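Side-chain contacts in core protein VP7 (Bluetongue virus, PDB 1BVP), which forms trimeric capsomers that build a layer of the virus core on a VP3 scaffold and takes part in binding the host cell surface: residues 10-15 with 313-318; 271-274 with 278-281. All coordinates share one frame; numbering follows the deposited sequence.

Contact 1. Residues 10-15 with 313-318; sequences TVMRAC and LSTLAD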
ATOM      1  N   THR A  10      23.345  -4.580  -8.670  1.00 12.44           N
ATOM      2  CA  THR A  10      24.120  -5.609  -7.974  1.00  5.61           C
ATOM      3  C   THR A  10      25.321  -5.010  -7.258  1.00  8.35           C
ATOM      4  O   THR A  10      25.538  -5.266  -6.070  1.00 16.62           O
ATOM      5  CB  THR A  10      24.650  -6.632  -8.933  1.00  6.65           C
ATOM      6  OG1 THR A  10      23.561  -7.351  -9.502  1.00  7.27           O
ATOM      7  CG2 THR A  10      25.536  -7.610  -8.191  1.00  7.36           C
ATOM      8  N   VAL A  11      26.085  -4.187  -7.971  1.00  5.03           N
ATOM      9  CA  VAL A  11      27.259  -3.548  -7.387  1.00  5.01           C
ATOM     10  C   VAL A  11      26.937  -2.605  -6.252  1.00 10.27           C
ATOM     11  O   VAL A  11      27.642  -2.594  -5.220  1.00 16.53           O
ATOM     12  CB  VAL A  11      28.044  -2.785  -8.430  1.00  3.59           C
ATOM     13  CG1 VAL A  11      29.184  -2.077  -7.789  1.00  4.94           C
ATOM     14  CG2 VAL A  11      28.498  -3.739  -9.535  1.00  2.29           C
ATOM     15  N   MET A  12      25.893  -1.787  -6.439  1.00 11.98           N
ATOM     16  CA  MET A  12      25.500  -0.833  -5.393  1.00  9.53           C
ATOM     17  C   MET A  12      25.007  -1.539  -4.152  1.00  9.89           C
ATOM     18  O   MET A  12      25.365  -1.137  -3.048  1.00 10.26           O
ATOM     19  CB  MET A  12      24.445   0.139  -5.863  1.00  8.25           C
ATOM     20  CG  MET A  12      24.841   0.978  -7.049  1.00 12.39           C
ATOM     21  SD  MET A  12      23.618   2.323  -7.235  1.00 17.10           S
ATOM     22  CE  MET A  12      22.378   1.553  -8.195  1.00 13.38           C
ATOM     23  N   ARG A  13      24.215  -2.604  -4.309  1.00  8.64           N
ATOM     24  CA  ARG A  13      23.732  -3.305  -3.113  1.00 11.02           C
ATOM     25  C   ARG A  13      24.898  -3.975  -2.360  1.00 11.85           C
ATOM     26  O   ARG A  13      24.870  -4.080  -1.135  1.00 15.22           O
ATOM     27  CB  ARG A  13      22.610  -4.301  -3.439  1.00  6.19           C
ATOM     28  CG  ARG A  13      21.411  -3.707  -4.140  1.00  8.91           C
ATOM     29  CD  ARG A  13      20.265  -4.723  -4.424  1.00 20.85           C
ATOM     30  NE  ARG A  13      19.402  -4.914  -3.261  1.00 36.20           N
ATOM     31  CZ  ARG A  13      19.170  -6.084  -2.644  1.00 45.70           C
ATOM     32  NH1 ARG A  13      19.728  -7.221  -3.079  1.00 51.58           N
ATOM     33  NH2 ARG A  13      18.406  -6.118  -1.542  1.00 45.10           N
ATOM     34  N   ALA A  14      25.936  -4.383  -3.091  1.00 14.61           N
ATOM     35  CA  ALA A  14      27.127  -5.008  -2.508  1.00  9.28           C
ATOM     36  C   ALA A  14      27.885  -3.955  -1.700  1.00 13.24           C
ATOM     37  O   ALA A  14      28.368  -4.222  -0.590  1.00 14.72           O
ATOM     38  CB  ALA A  14      28.015  -5.547  -3.612  1.00  3.82           C
ATOM     39  N   CYS A  15      28.009  -2.751  -2.253  1.00  9.76           N
ATOM     40  CA  CYS A  15      28.719  -1.719  -1.522  1.00  8.02           C
ATOM     41  C   CYS A  15      28.000  -1.345  -0.223  1.00 12.18           C
ATOM     42  O   CYS A  15      28.640  -0.931   0.741  1.00 15.48           O
ATOM     43  CB  CYS A  15      28.883  -0.476  -2.376  1.00  9.54           C
ATOM     44  SG  CYS A  15      29.912  -0.654  -3.799  1.00 12.99           S
ATOM     45  N   LEU A 313      17.965   5.313  -7.901  1.00 10.51           N
ATOM     46  CA  LEU A 313      18.263   6.390  -6.953  1.00  8.46           C
ATOM     47  C   LEU A 313      18.006   5.973  -5.508  1.00 10.01           C
ATOM     48  O   LEU A 313      18.731   6.379  -4.619  1.00 16.11           O
ATOM     49  CB  LEU A 313      17.431   7.606  -7.269  1.00  9.40           C
ATOM     50  CG  LEU A 313      18.155   8.886  -7.620  1.00 15.59           C
ATOM     51  CD1 LEU A 313      17.092   9.960  -7.605  1.00 16.27           C
ATOM     52  CD2 LEU A 313      19.262   9.225  -6.631  1.00 14.94           C
ATOM     53  N   SER A 314      16.972   5.169  -5.271  1.00 10.11           N
ATOM     54  CA  SER A 314      16.650   4.697  -3.928  1.00  7.02           C
ATOM     55  C   SER A 314      17.799   3.858  -3.377  1.00 11.30           C
ATOM     56  O   SER A 314      18.221   4.027  -2.222  1.00 17.67           O
ATOM     57  CB  SER A 314      15.365   3.875  -3.956  1.00  9.29           C
ATOM     58  OG  SER A 314      14.982   3.585  -2.627  1.00  9.88           O
ATOM     59  N   THR A 315      18.313   2.955  -4.209  1.00  8.90           N
ATOM     60  CA  THR A 315      19.451   2.146  -3.825  1.00  8.87           C
ATOM     61  C   THR A 315      20.662   3.061  -3.569  1.00  9.40           C
ATOM     62  O   THR A 315      21.346   2.923  -2.544  1.00 10.73           O
ATOM     63  CB  THR A 315      19.781   1.136  -4.918  1.00 12.83           C
ATOM     64  OG1 THR A 315      18.615   0.361  -5.187  1.00 19.62           O
ATOM     65  CG2 THR A 315      20.891   0.181  -4.468  1.00  9.82           C
ATOM     66  N   LEU A 316      20.923   4.013  -4.463  1.00  4.41           N
ATOM     67  CA  LEU A 316      22.048   4.921  -4.246  1.00  4.24           C
ATOM     68  C   LEU A 316      21.905   5.663  -2.916  1.00  9.21           C
ATOM     69  O   LEU A 316      22.912   5.937  -2.242  1.00 14.18           O
ATOM     70  CB  LEU A 316      22.194   5.912  -5.389  1.00  5.49           C
ATOM     71  CG  LEU A 316      23.386   6.873  -5.343  1.00  9.31           C
ATOM     72  CD1 LEU A 316      24.666   6.101  -5.580  1.00 10.09           C
ATOM     73  CD2 LEU A 316      23.241   7.935  -6.451  1.00  8.10           C
ATOM     74  N   ALA A 317      20.668   5.932  -2.495  1.00  9.77           N
ATOM     75  CA  ALA A 317      20.447   6.624  -1.215  1.00  9.79           C
ATOM     76  C   ALA A 317      20.885   5.722  -0.089  1.00 11.63           C
ATOM     77  O   ALA A 317      21.453   6.188   0.908  1.00 16.50           O
ATOM     78  CB  ALA A 317      19.025   6.998  -1.036  1.00  7.13           C
ATOM     79  N   ASP A 318      20.608   4.429  -0.226  1.00  9.84           N
ATOM     80  CA  ASP A 318      21.036   3.491   0.809  1.00 13.96           C
ATOM     81  C   ASP A 318      22.560   3.426   0.866  1.00 16.34           C
ATOM     82  O   ASP A 318      23.136   3.411   1.953  1.00 14.05           O
ATOM     83  CB  ASP A 318      20.498   2.110   0.546  1.00 10.44           C
ATOM     84  CG  ASP A 318      19.009   2.024   0.722  1.00 11.29           C
ATOM     85  OD1 ASP A 318      18.433   2.782   1.542  1.00 16.06           O
ATOM     86  OD2 ASP A 318      18.437   1.140   0.067  1.00 14.53           O
TER

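Contact 2. Residues 271-274 with 278-281; sequences YSFR and WHGL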
ATOM      1  N   TYR A 271      13.052  10.867  -2.006  1.00 16.31           N
ATOM      2  CA  TYR A 271      12.753  12.252  -1.658  1.00 13.03           C
ATOM      3  C   TYR A 271      13.045  12.668  -0.238  1.00 15.07           C
ATOM      4  O   TYR A 271      12.837  13.816   0.117  1.00 19.17           O
ATOM      5  CB  TYR A 271      11.338  12.629  -2.078  1.00  8.42           C
ATOM      6  CG  TYR A 271      11.151  12.687  -3.584  1.00  5.00           C
ATOM      7  CD1 TYR A 271      11.604  13.775  -4.318  1.00  3.87           C
ATOM      8  CD2 TYR A 271      10.551  11.636  -4.284  1.00  6.16           C
ATOM      9  CE1 TYR A 271      11.478  13.826  -5.723  1.00  2.00           C
ATOM     10  CE2 TYR A 271      10.419  11.677  -5.694  1.00  4.88           C
ATOM     11  CZ  TYR A 271      10.888  12.778  -6.391  1.00  4.24           C
ATOM     12  OH  TYR A 271      10.754  12.833  -7.765  1.00  9.98           O
ATOM     13  N   SER A 272      13.536  11.752   0.583  1.00 18.14           N
ATOM     14  CA  SER A 272      13.906  12.119   1.943  1.00 15.86           C
ATOM     15  C   SER A 272      15.094  13.058   1.867  1.00 17.25           C
ATOM     16  O   SER A 272      15.912  13.043   0.916  1.00 15.66           O
ATOM     17  CB  SER A 272      14.267  10.913   2.772  1.00 13.63           C
ATOM     18  OG  SER A 272      13.095  10.193   3.007  1.00 22.92           O
ATOM     19  N   PHE A 273      15.195  13.855   2.910  1.00 15.62           N
ATOM     20  CA  PHE A 273      16.211  14.872   2.995  1.00 14.25           C
ATOM     21  C   PHE A 273      17.631  14.353   3.178  1.00 15.09           C
ATOM     22  O   PHE A 273      18.502  14.654   2.349  1.00 12.79           O
ATOM     23  CB  PHE A 273      15.823  15.831   4.125  1.00 12.07           C
ATOM     24  CG  PHE A 273      16.803  16.945   4.339  1.00 10.00           C
ATOM     25  CD1 PHE A 273      17.079  17.863   3.303  1.00  8.10           C
ATOM     26  CD2 PHE A 273      17.454  17.085   5.570  1.00  6.37           C
ATOM     27  CE1 PHE A 273      17.994  18.913   3.488  1.00  4.35           C
ATOM     28  CE2 PHE A 273      18.378  18.128   5.778  1.00  8.32           C
ATOM     29  CZ  PHE A 273      18.643  19.048   4.722  1.00  5.07           C
ATOM     30  N   ARG A 274      17.839  13.597   4.274  1.00 18.44           N
ATOM     31  CA  ARG A 274      19.147  13.035   4.685  1.00 11.08           C
ATOM     32  C   ARG A 274      20.039  14.187   5.183  1.00 13.82           C
ATOM     33  O   ARG A 274      20.240  14.364   6.396  1.00 12.55           O
ATOM     34  CB  ARG A 274      19.791  12.233   3.539  1.00  9.86           C
ATOM     35  CG  ARG A 274      19.247  10.833   3.543  1.00  8.96           C
ATOM     36  CD  ARG A 274      19.600  10.052   2.332  1.00 16.02           C
ATOM     37  NE  ARG A 274      19.461   8.625   2.607  1.00 14.60           N
ATOM     38  CZ  ARG A 274      18.382   7.912   2.328  1.00 15.00           C
ATOM     39  NH1 ARG A 274      17.352   8.512   1.741  1.00 15.04           N
ATOM     40  NH2 ARG A 274      18.308   6.636   2.722  1.00 16.38           N
ATOM     41  N   TRP A 278      22.855  15.248   0.042  1.00  7.42           N
ATOM     42  CA  TRP A 278      21.987  14.308  -0.624  1.00  9.73           C
ATOM     43  C   TRP A 278      20.850  15.069  -1.301  1.00 15.04           C
ATOM     44  O   TRP A 278      20.455  14.796  -2.447  1.00 17.24           O
ATOM     45  CB  TRP A 278      21.420  13.334   0.378  1.00 13.61           C
ATOM     46  CG  TRP A 278      20.362  12.519  -0.245  1.00 14.46           C
ATOM     47  CD1 TRP A 278      19.012  12.615  -0.045  1.00 16.59           C
ATOM     48  CD2 TRP A 278      20.550  11.566  -1.277  1.00 10.00           C
ATOM     49  NE1 TRP A 278      18.348  11.791  -0.912  1.00 15.28           N
ATOM     50  CE2 TRP A 278      19.268  11.134  -1.684  1.00  9.68           C
ATOM     51  CE3 TRP A 278      21.685  11.041  -1.911  1.00  8.91           C
ATOM     52  CZ2 TRP A 278      19.083  10.196  -2.699  1.00 11.17           C
ATOM     53  CZ3 TRP A 278      21.510  10.107  -2.924  1.00 11.35           C
ATOM     54  CH2 TRP A 278      20.212   9.693  -3.310  1.00 17.36           C
ATOM     55  N   HIS A 279      20.303  16.013  -0.553  1.00 14.68           N
ATOM     56  CA  HIS A 279      19.236  16.823  -1.054  1.00 12.08           C
ATOM     57  C   HIS A 279      19.676  17.537  -2.352  1.00 12.37           C
ATOM     58  O   HIS A 279      18.988  17.474  -3.395  1.00 10.96           O
ATOM     59  CB  HIS A 279      18.820  17.780   0.054  1.00 21.51           C
ATOM     60  CG  HIS A 279      17.588  18.554  -0.273  1.00 28.34           C
ATOM     61  ND1 HIS A 279      16.382  17.944  -0.531  1.00 24.11           N
ATOM     62  CD2 HIS A 279      17.402  19.877  -0.508  1.00 24.58           C
ATOM     63  CE1 HIS A 279      15.512  18.855  -0.927  1.00 26.20           C
ATOM     64  NE2 HIS A 279      16.108  20.035  -0.920  1.00 22.77           N
ATOM     65  N   GLY A 280      20.864  18.140  -2.326  1.00 10.88           N
ATOM     66  CA  GLY A 280      21.383  18.807  -3.519  1.00  6.40           C
ATOM     67  C   GLY A 280      21.640  17.855  -4.686  1.00 14.32           C
ATOM     68  O   GLY A 280      21.280  18.140  -5.840  1.00 18.35           O
ATOM     69  N   LEU A 281      22.270  16.722  -4.387  1.00 15.14           N
ATOM     70  CA  LEU A 281      22.610  15.703  -5.381  1.00 14.35           C
ATOM     71  C   LEU A 281      21.353  15.118  -6.019  1.00 15.08           C
ATOM     72  O   LEU A 281      21.261  14.996  -7.254  1.00 14.67           O
ATOM     73  CB  LEU A 281      23.371  14.579  -4.681  1.00 19.09           C
ATOM     74  CG  LEU A 281      24.474  13.688  -5.287  1.00 13.32           C
ATOM     75  CD1 LEU A 281      24.187  12.264  -4.863  1.00  9.80           C
ATOM     76  CD2 LEU A 281      24.578  13.782  -6.774  1.00 11.23           C
TER

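Contact 1. Residues 10-15 with 313-318
Met12 and Thr315 meet where helix 2-15 runs beside helix 304-323, the segment axes 9.2 Å apart at closest and their N-to-C directions inclined by 23°. Met12 can be followed outward from its backbone. Its CB, directed toward the partner helix, rests 3.8 Å from Thr315 CG2. CG stands beside the backbone N (chi1 -59°), and the nearly straight next torsion carries the sulfur across the gap toward residue 316, where Met12 SD lies 4.3 Å from Leu316 CD1. A bend at chi3 (-86°) then turns CE away from Leu316, back along the helices. The methyl of Thr315 is shared: besides Met12 CB it touches the aliphatic part of Arg13, with Thr315 CG2 3.9 Å from Arg13 CG, the two side chains crossing at about a right angle. The hydroxyl of Thr315 turns to its own helix, OG1 bonding to Leu311 O, while CG2 meets the partner. No hydrogen bond spans the two segments, which bury 172 Å² between them. The second subunit adjoins the pair: the carbonyl O of Arg13 accepts a hydrogen bond from its Asn107, and Asp318, further along helix 304-323, forms a salt bridge with its Arg111. Such near-parallel apolar packing, between helices almost 300 residues apart in sequence, is characteristic of an all-helical bundle, here the helical domain of VP7.

Contact 2. Residues 271-274 with 278-281
The indole of Trp278 carries the Arg274 side chain over one face and meets two backbone carbonyls at its edge. Arg274 CD sits above the five-membered ring, 3.7 Å from its centroid and 17° off the normal, a CH-pi contact made by an extended arm lying alongside the indole. At the pyrrole rim, in the ring plane, Phe273 O approaches Trp278 CD1 to 3.2 Å and Ser272 O comes to 3.3 Å from the same CD1. This is an interhelical connection in the helical domain of VP7: the loop leaving helix 263-271 folds back onto the start of helix 276-286. Farther out, the guanidinium plane is inclined by 67° to the indole, and its CZ is 5.2 Å from the five-membered ring centroid, at most a weak cation-pi attraction. The hydrogen bond from Arg274 NE to Thr321 OG1 of helix 304-323 probably does more to fix its position. At the neighbouring position, His279 presents CG and ND1 at the edge of the Phe273 ring; the two rings are oblique, their planes 53° apart. Phe273 CB leads away from the helix, yet with CG anti to the backbone N the ring edge comes back to the histidine. His279 ND1 is hydrogen-bonded to Arg282 NH2, and Arg282 NH2 also bonds to Ser272 O, tying the loop to the helix about one turn on. The second subunit joins as well, Thr118 of that chain accepting a hydrogen bond from Arg274 N. Phenyl and imidazole come within 3.7 Å, from Phe273 CD1 to His279 CG.

Overall arrangement
Helix 304-323 links the two contacts, whose centres are 15 Å apart: it supplies one side of contact 1 and packs against contact 2. Contact 1 uses one side of that helix to join the N-terminal helix; at contact 2 the tryptophan and arginine pack against another, with Leu313 CD2 3.5 Å from Trp278 CH2 and Ala317 CB 3.5 Å from Arg274 CZ. Contact 2 is buried throughout, whereas two of the four touching residues in contact 1 are partly exposed. Their chemistry also differs: thin aliphatic and thioether packing between sequence-distant helices, against aromatic rings, carbonyls and a guanidinium within one interhelical loop and the helix that follows. Both touch the second subunit, so each lies close to the trimer interface.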